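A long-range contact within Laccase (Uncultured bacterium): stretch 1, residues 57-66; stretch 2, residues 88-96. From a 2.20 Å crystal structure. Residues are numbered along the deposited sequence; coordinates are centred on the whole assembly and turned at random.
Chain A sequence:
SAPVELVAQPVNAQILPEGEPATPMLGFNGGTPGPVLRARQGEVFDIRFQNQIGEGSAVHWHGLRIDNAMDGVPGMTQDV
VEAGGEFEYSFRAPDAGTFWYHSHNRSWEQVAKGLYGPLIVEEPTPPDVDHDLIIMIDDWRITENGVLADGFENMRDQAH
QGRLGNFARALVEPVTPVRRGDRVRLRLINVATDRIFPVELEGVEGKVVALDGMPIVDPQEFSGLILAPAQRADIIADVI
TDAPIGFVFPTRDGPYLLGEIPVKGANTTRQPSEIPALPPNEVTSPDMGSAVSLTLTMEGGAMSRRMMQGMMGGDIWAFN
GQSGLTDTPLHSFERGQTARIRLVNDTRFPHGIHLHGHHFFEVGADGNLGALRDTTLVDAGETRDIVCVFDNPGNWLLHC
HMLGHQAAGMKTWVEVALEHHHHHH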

ATOM      1  N   SER A  57       7.048   5.765  18.498  1.00 38.36           N
ATOM      2  CA  SER A  57       6.828   5.311  17.134  1.00 36.24           C
ATOM      3  C   SER A  57       6.998   3.808  17.031  1.00 36.08           C
ATOM      4  O   SER A  57       7.375   3.152  18.008  1.00 38.30           O
ATOM      5  CB  SER A  57       7.774   5.997  16.161  1.00 35.16           C
ATOM      6  OG  SER A  57       7.282   5.803  14.849  1.00 34.36           O
ATOM      7  N   ALA A  58       6.682   3.280  15.857  1.00 33.53           N
ATOM      8  CA  ALA A  58       6.869   1.883  15.510  1.00 33.63           C
ATOM      9  C   ALA A  58       6.542   1.769  14.031  1.00 31.25           C
ATOM     10  O   ALA A  58       5.963   2.718  13.466  1.00 29.20           O
ATOM     11  CB  ALA A  58       5.951   0.967  16.357  1.00 34.59           C
ATOM     12  N   VAL A  59       6.927   0.641  13.405  1.00 30.20           N
ATOM     13  CA  VAL A  59       6.748   0.451  11.970  1.00 28.59           C
ATOM     14  C   VAL A  59       5.847  -0.758  11.647  1.00 30.79           C
ATOM     15  O   VAL A  59       6.061  -1.850  12.175  1.00 29.94           O
ATOM     16  CB  VAL A  59       8.088   0.314  11.236  1.00 29.93           C
ATOM     17  CG1 VAL A  59       7.849   0.181   9.719  1.00 26.42           C
ATOM     18  CG2 VAL A  59       9.003   1.558  11.501  1.00 28.92           C
ATOM     19  N   HIS A  60       4.814  -0.530  10.821  1.00 29.97           N
ATOM     20  CA  HIS A  60       3.944  -1.601  10.337  1.00 30.53           C
ATOM     21  C   HIS A  60       4.379  -2.007   8.925  1.00 30.12           C
ATOM     22  O   HIS A  60       4.640  -1.165   8.086  1.00 30.12           O
ATOM     23  CB  HIS A  60       2.465  -1.195  10.378  1.00 29.55           C
ATOM     24  CG  HIS A  60       1.540  -2.235   9.835  1.00 33.08           C
ATOM     25  ND1 HIS A  60       1.556  -3.543  10.275  1.00 36.28           N
ATOM     26  CD2 HIS A  60       0.563  -2.167   8.897  1.00 33.49           C
ATOM     27  CE1 HIS A  60       0.646  -4.245   9.617  1.00 36.43           C
ATOM     28  NE2 HIS A  60       0.020  -3.432   8.785  1.00 37.44           N
ATOM     29  N   TRP A  61       4.495  -3.303   8.691  1.00 30.80           N
ATOM     30  CA  TRP A  61       4.850  -3.840   7.392  1.00 29.90           C
ATOM     31  C   TRP A  61       3.513  -4.244   6.772  1.00 30.48           C
ATOM     32  O   TRP A  61       2.961  -5.291   7.094  1.00 32.22           O
ATOM     33  CB  TRP A  61       5.874  -5.001   7.535  1.00 29.95           C
ATOM     34  CG  TRP A  61       6.872  -4.652   8.576  1.00 30.15           C
ATOM     35  CD1 TRP A  61       6.781  -4.908   9.913  1.00 30.88           C
ATOM     36  CD2 TRP A  61       8.060  -3.855   8.398  1.00 29.12           C
ATOM     37  NE1 TRP A  61       7.861  -4.368  10.576  1.00 31.05           N
ATOM     38  CE2 TRP A  61       8.655  -3.706   9.673  1.00 30.48           C
ATOM     39  CE3 TRP A  61       8.698  -3.295   7.279  1.00 27.33           C
ATOM     40  CZ2 TRP A  61       9.842  -2.982   9.871  1.00 29.71           C
ATOM     41  CZ3 TRP A  61       9.898  -2.595   7.468  1.00 30.36           C
ATOM     42  CH2 TRP A  61      10.448  -2.437   8.759  1.00 30.42           C
ATOM     43  N   HIS A  62       3.024  -3.393   5.876  1.00 29.98           N
ATOM     44  CA  HIS A  62       1.641  -3.417   5.389  1.00 30.86           C
ATOM     45  C   HIS A  62       1.367  -4.527   4.363  1.00 32.23           C
ATOM     46  O   HIS A  62       1.864  -4.473   3.245  1.00 33.31           O
ATOM     47  CB  HIS A  62       1.278  -2.022   4.812  1.00 28.68           C
ATOM     48  CG  HIS A  62      -0.198  -1.824   4.638  1.00 28.79           C
ATOM     49  ND1 HIS A  62      -0.907  -0.893   5.353  1.00 29.06           N
ATOM     50  CD2 HIS A  62      -1.107  -2.475   3.864  1.00 28.34           C
ATOM     51  CE1 HIS A  62      -2.190  -0.962   5.027  1.00 26.57           C
ATOM     52  NE2 HIS A  62      -2.333  -1.900   4.108  1.00 29.77           N
ATOM     53  N   GLY A  63       0.613  -5.551   4.757  1.00 34.94           N
ATOM     54  CA  GLY A  63       0.396  -6.764   3.920  1.00 35.81           C
ATOM     55  C   GLY A  63       1.296  -7.971   4.178  1.00 37.83           C
ATOM     56  O   GLY A  63       1.154  -9.045   3.552  1.00 38.77           O
ATOM     57  N   LEU A  64       2.229  -7.828   5.100  1.00 38.25           N
ATOM     58  CA  LEU A  64       3.139  -8.930   5.379  1.00 39.43           C
ATOM     59  C   LEU A  64       2.412  -9.935   6.269  1.00 41.48           C
ATOM     60  O   LEU A  64       1.960  -9.595   7.354  1.00 41.92           O
ATOM     61  CB  LEU A  64       4.436  -8.421   6.029  1.00 37.97           C
ATOM     62  CG  LEU A  64       5.619  -7.941   5.158  1.00 38.43           C
ATOM     63  CD1 LEU A  64       6.102  -9.033   4.197  1.00 36.31           C
ATOM     64  CD2 LEU A  64       5.332  -6.665   4.371  1.00 35.93           C
ATOM     65  N   ARG A  65       2.286 -11.165   5.777  1.00 44.10           N
ATOM     66  CA  ARG A  65       1.750 -12.271   6.531  1.00 46.61           C
ATOM     67  C   ARG A  65       2.904 -12.851   7.326  1.00 47.88           C
ATOM     68  O   ARG A  65       3.453 -13.906   6.951  1.00 50.03           O
ATOM     69  CB  ARG A  65       1.228 -13.357   5.580  1.00 49.13           C
ATOM     70  CG  ARG A  65       0.031 -12.969   4.703  1.00 49.92           C
ATOM     71  CD  ARG A  65       0.086 -13.800   3.425  1.00 51.31           C
ATOM     72  NE  ARG A  65      -0.896 -14.857   3.437  1.00 57.31           N
ATOM     73  CZ  ARG A  65      -0.909 -15.901   2.615  1.00 59.17           C
ATOM     74  NH1 ARG A  65       0.029 -16.090   1.681  1.00 58.25           N
ATOM     75  NH2 ARG A  65      -1.868 -16.780   2.758  1.00 63.41           N
ATOM     76  N   ILE A  66       3.275 -12.178   8.414  1.00 47.00           N
ATOM     77  CA  ILE A  66       4.529 -12.472   9.134  1.00 47.08           C
ATOM     78  C   ILE A  66       4.334 -12.796  10.615  1.00 48.05           C
ATOM     79  O   ILE A  66       3.209 -12.748  11.130  1.00 47.72           O
ATOM     80  CB  ILE A  66       5.518 -11.285   9.027  1.00 45.56           C
ATOM     81  CG1 ILE A  66       4.924 -10.011   9.666  1.00 42.98           C
ATOM     82  CG2 ILE A  66       5.935 -11.076   7.579  1.00 44.75           C
ATOM     83  CD1 ILE A  66       5.917  -8.839   9.797  1.00 40.86           C
ATOM     84  N   GLU A  88      14.454  -4.001  16.752  1.00 42.93           N
ATOM     85  CA  GLU A  88      14.972  -4.904  15.750  1.00 43.66           C
ATOM     86  C   GLU A  88      13.800  -5.637  15.084  1.00 42.46           C
ATOM     87  O   GLU A  88      13.110  -6.448  15.730  1.00 42.98           O
ATOM     88  CB  GLU A  88      15.924  -5.900  16.431  1.00 46.03           C
ATOM     89  CG  GLU A  88      17.050  -6.381  15.539  1.00 49.49           C
ATOM     90  CD  GLU A  88      18.377  -5.679  15.820  0.50 51.36           C
ATOM     91  OE1 GLU A  88      19.303  -6.329  16.366  0.50 52.52           O
ATOM     92  OE2 GLU A  88      18.488  -4.481  15.497  0.50 49.63           O
ATOM     93  N   TYR A  89      13.533  -5.321  13.820  1.00 40.65           N
ATOM     94  CA  TYR A  89      12.491  -6.071  13.087  1.00 40.64           C
ATOM     95  C   TYR A  89      13.110  -7.171  12.261  1.00 41.77           C
ATOM     96  O   TYR A  89      13.931  -6.922  11.372  1.00 42.09           O
ATOM     97  CB  TYR A  89      11.647  -5.176  12.180  1.00 38.32           C
ATOM     98  CG  TYR A  89      10.763  -4.219  12.936  1.00 37.06           C
ATOM     99  CD1 TYR A  89       9.524  -4.643  13.444  1.00 35.48           C
ATOM    100  CD2 TYR A  89      11.164  -2.879  13.153  1.00 33.51           C
ATOM    101  CE1 TYR A  89       8.682  -3.760  14.149  1.00 34.67           C
ATOM    102  CE2 TYR A  89      10.328  -1.989  13.872  1.00 34.01           C
ATOM    103  CZ  TYR A  89       9.095  -2.446  14.356  1.00 34.74           C
ATOM    104  OH  TYR A  89       8.272  -1.592  15.036  1.00 36.19           O
ATOM    105  N   SER A  90      12.708  -8.392  12.531  1.00 42.93           N
ATOM    106  CA  SER A  90      13.260  -9.504  11.795  1.00 44.38           C
ATOM    107  C   SER A  90      12.198 -10.548  11.443  1.00 44.49           C
ATOM    108  O   SER A  90      11.649 -11.203  12.323  1.00 46.13           O
ATOM    109  CB  SER A  90      14.418 -10.114  12.575  1.00 45.64           C
ATOM    110  OG  SER A  90      14.661 -11.413  12.095  1.00 51.95           O
ATOM    111  N   PHE A  91      11.919 -10.695  10.153  1.00 43.16           N
ATOM    112  CA  PHE A  91      10.905 -11.634   9.690  1.00 44.44           C
ATOM    113  C   PHE A  91      11.234 -12.168   8.302  1.00 44.94           C
ATOM    114  O   PHE A  91      11.889 -11.488   7.487  1.00 42.98           O
ATOM    115  CB  PHE A  91       9.540 -10.936   9.650  1.00 42.57           C
ATOM    116  CG  PHE A  91       9.560  -9.648   8.883  1.00 40.22           C
ATOM    117  CD1 PHE A  91       9.275  -9.631   7.529  1.00 38.66           C
ATOM    118  CD2 PHE A  91       9.884  -8.449   9.518  1.00 38.03           C
ATOM    119  CE1 PHE A  91       9.312  -8.451   6.823  1.00 36.09           C
ATOM    120  CE2 PHE A  91       9.918  -7.262   8.818  1.00 35.11           C
ATOM    121  CZ  PHE A  91       9.633  -7.255   7.478  1.00 34.91           C
ATOM    122  N   ARG A  92      10.771 -13.390   8.048  1.00 47.69           N
ATOM    123  CA  ARG A  92      10.818 -14.005   6.719  1.00 49.18           C
ATOM    124  C   ARG A  92       9.610 -13.498   5.933  1.00 48.48           C
ATOM    125  O   ARG A  92       8.502 -13.439   6.473  1.00 50.30           O
ATOM    126  CB  ARG A  92      10.816 -15.537   6.820  1.00 51.56           C
ATOM    127  CG  ARG A  92      12.167 -16.125   7.280  1.00 52.61           C
ATOM    128  CD  ARG A  92      12.288 -17.661   7.053  1.00 55.74           C
ATOM    129  NE  ARG A  92      13.516 -18.235   7.631  1.00 53.88           N
ATOM    130  CZ  ARG A  92      14.695 -18.271   7.014  0.60 53.92           C
ATOM    131  NH1 ARG A  92      14.822 -17.773   5.786  0.60 51.10           N
ATOM    132  NH2 ARG A  92      15.755 -18.814   7.620  0.60 54.26           N
ATOM    133  N   ALA A  93       9.814 -13.089   4.686  1.00 47.68           N
ATOM    134  CA  ALA A  93       8.695 -12.678   3.841  1.00 46.55           C
ATOM    135  C   ALA A  93       8.273 -13.865   2.985  1.00 47.89           C
ATOM    136  O   ALA A  93       9.065 -14.368   2.189  1.00 50.23           O
ATOM    137  CB  ALA A  93       9.061 -11.464   2.981  1.00 44.96           C
ATOM    138  N   PRO A  94       7.039 -14.355   3.175  1.00 47.92           N
ATOM    139  CA  PRO A  94       6.664 -15.610   2.525  1.00 49.23           C
ATOM    140  C   PRO A  94       5.976 -15.405   1.165  1.00 48.58           C
ATOM    141  O   PRO A  94       5.812 -16.367   0.410  1.00 49.21           O
ATOM    142  CB  PRO A  94       5.685 -16.227   3.538  1.00 50.37           C
ATOM    143  CG  PRO A  94       4.973 -14.989   4.096  1.00 48.23           C
ATOM    144  CD  PRO A  94       5.990 -13.880   4.105  1.00 46.71           C
ATOM    145  N   ASP A  95       5.544 -14.180   0.867  1.00 45.40           N
ATOM    146  CA  ASP A  95       4.862 -13.917  -0.406  1.00 45.65           C
ATOM    147  C   ASP A  95       5.578 -12.937  -1.279  1.00 44.21           C
ATOM    148  O   ASP A  95       6.020 -11.879  -0.811  1.00 43.99           O
ATOM    149  CB  ASP A  95       3.443 -13.411  -0.204  1.00 44.82           C
ATOM    150  CG  ASP A  95       2.712 -14.180   0.823  1.00 46.51           C
ATOM    151  OD1 ASP A  95       2.525 -15.391   0.631  1.00 48.22           O
ATOM    152  OD2 ASP A  95       2.350 -13.573   1.849  1.00 46.79           O
ATOM    153  N   ALA A  96       5.651 -13.271  -2.559  1.00 45.15           N
ATOM    154  CA  ALA A  96       6.269 -12.396  -3.530  1.00 44.80           C
ATOM    155  C   ALA A  96       5.305 -11.262  -3.849  1.00 43.06           C
ATOM    156  O   ALA A  96       4.135 -11.504  -4.126  1.00 44.31           O
ATOM    157  CB  ALA A  96       6.633 -13.153  -4.789  1.00 45.39           C
TER
HETATM  158  O   HOH W   1       2.952 -11.351   3.013  1.00 10.55           O

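The two strands, 59-62 and 88-92, run in nearly the same direction, at 21° to each other, but their axes come no closer than 10.2 Å. That is too far for the backbone pairing of a sheet, so side chains fill the gap, and most of the contact is apolar.

Three aromatic residues bury much of the surface. Val59 and Trp61 on one strand, and Tyr89 and Phe91 on the other, alternate along their chains, so that their CA-to-CB bonds point toward the other stretch, while that of His60 points away. Trp61 turns its edge to the face of Tyr89, with the five-membered ring and the tyrosine ring 4.9 Å apart between centroids and their planes at 70°; Trp61 CZ2 lies 3.4 Å from Tyr89 CG. This arrangement sets the weakly positive rim of the indole against the π cloud of the phenol. Phe91 lies over one face of the same indole, its CZ 3.9 Å from Trp61 CD2, but at 48° the planes are oblique. A large, flat indole thus serves two neighbours, one at its edge and one over its face.

Aliphatic side chains complete the packing around Phe91. Ile66 places CD1 over the ring face, 4.0 Å from the centroid of Phe91 and 18° off the normal, a CH-π contact, while its CG2 approaches Phe91 CD1 at 3.6 Å. Leu64 starts out sideways, yet its end comes nearer: its CG is 4.1 Å from Phe91 CE1 and its CD1 4.0 Å from Ala93 CB.

Polar interactions are few and specific. Tyr89 suits its place twice over, because its ring packs against Trp61 while its hydroxyl reaches the first strand's backbone: Val59 N donates to Tyr89 OH at 3.1 Å, with an almost straight N-H...O angle of 179°. Toward the other end of the contact, Arg65 and Asp95 form a salt bridge, Arg65 NH1 donating to Asp95 OD1 at 2.8 Å. The carboxylate oxygen lies near the guanidinium plane, where the N-H groups point, although the 136° angle shows a bent hydrogen bond.

One water extends this polar corner. It donates to Asp95 OD2 at 2.6 Å and to Gly63 O at 3.0 Å, and accepts from Arg65 N at 2.8 Å, linking the carboxylate to the backbone in and just after the type II turn from Trp61 to Leu64. Gly63 suits that turn: at its backbone angles a CB would be jammed against the preceding carbonyl oxygen.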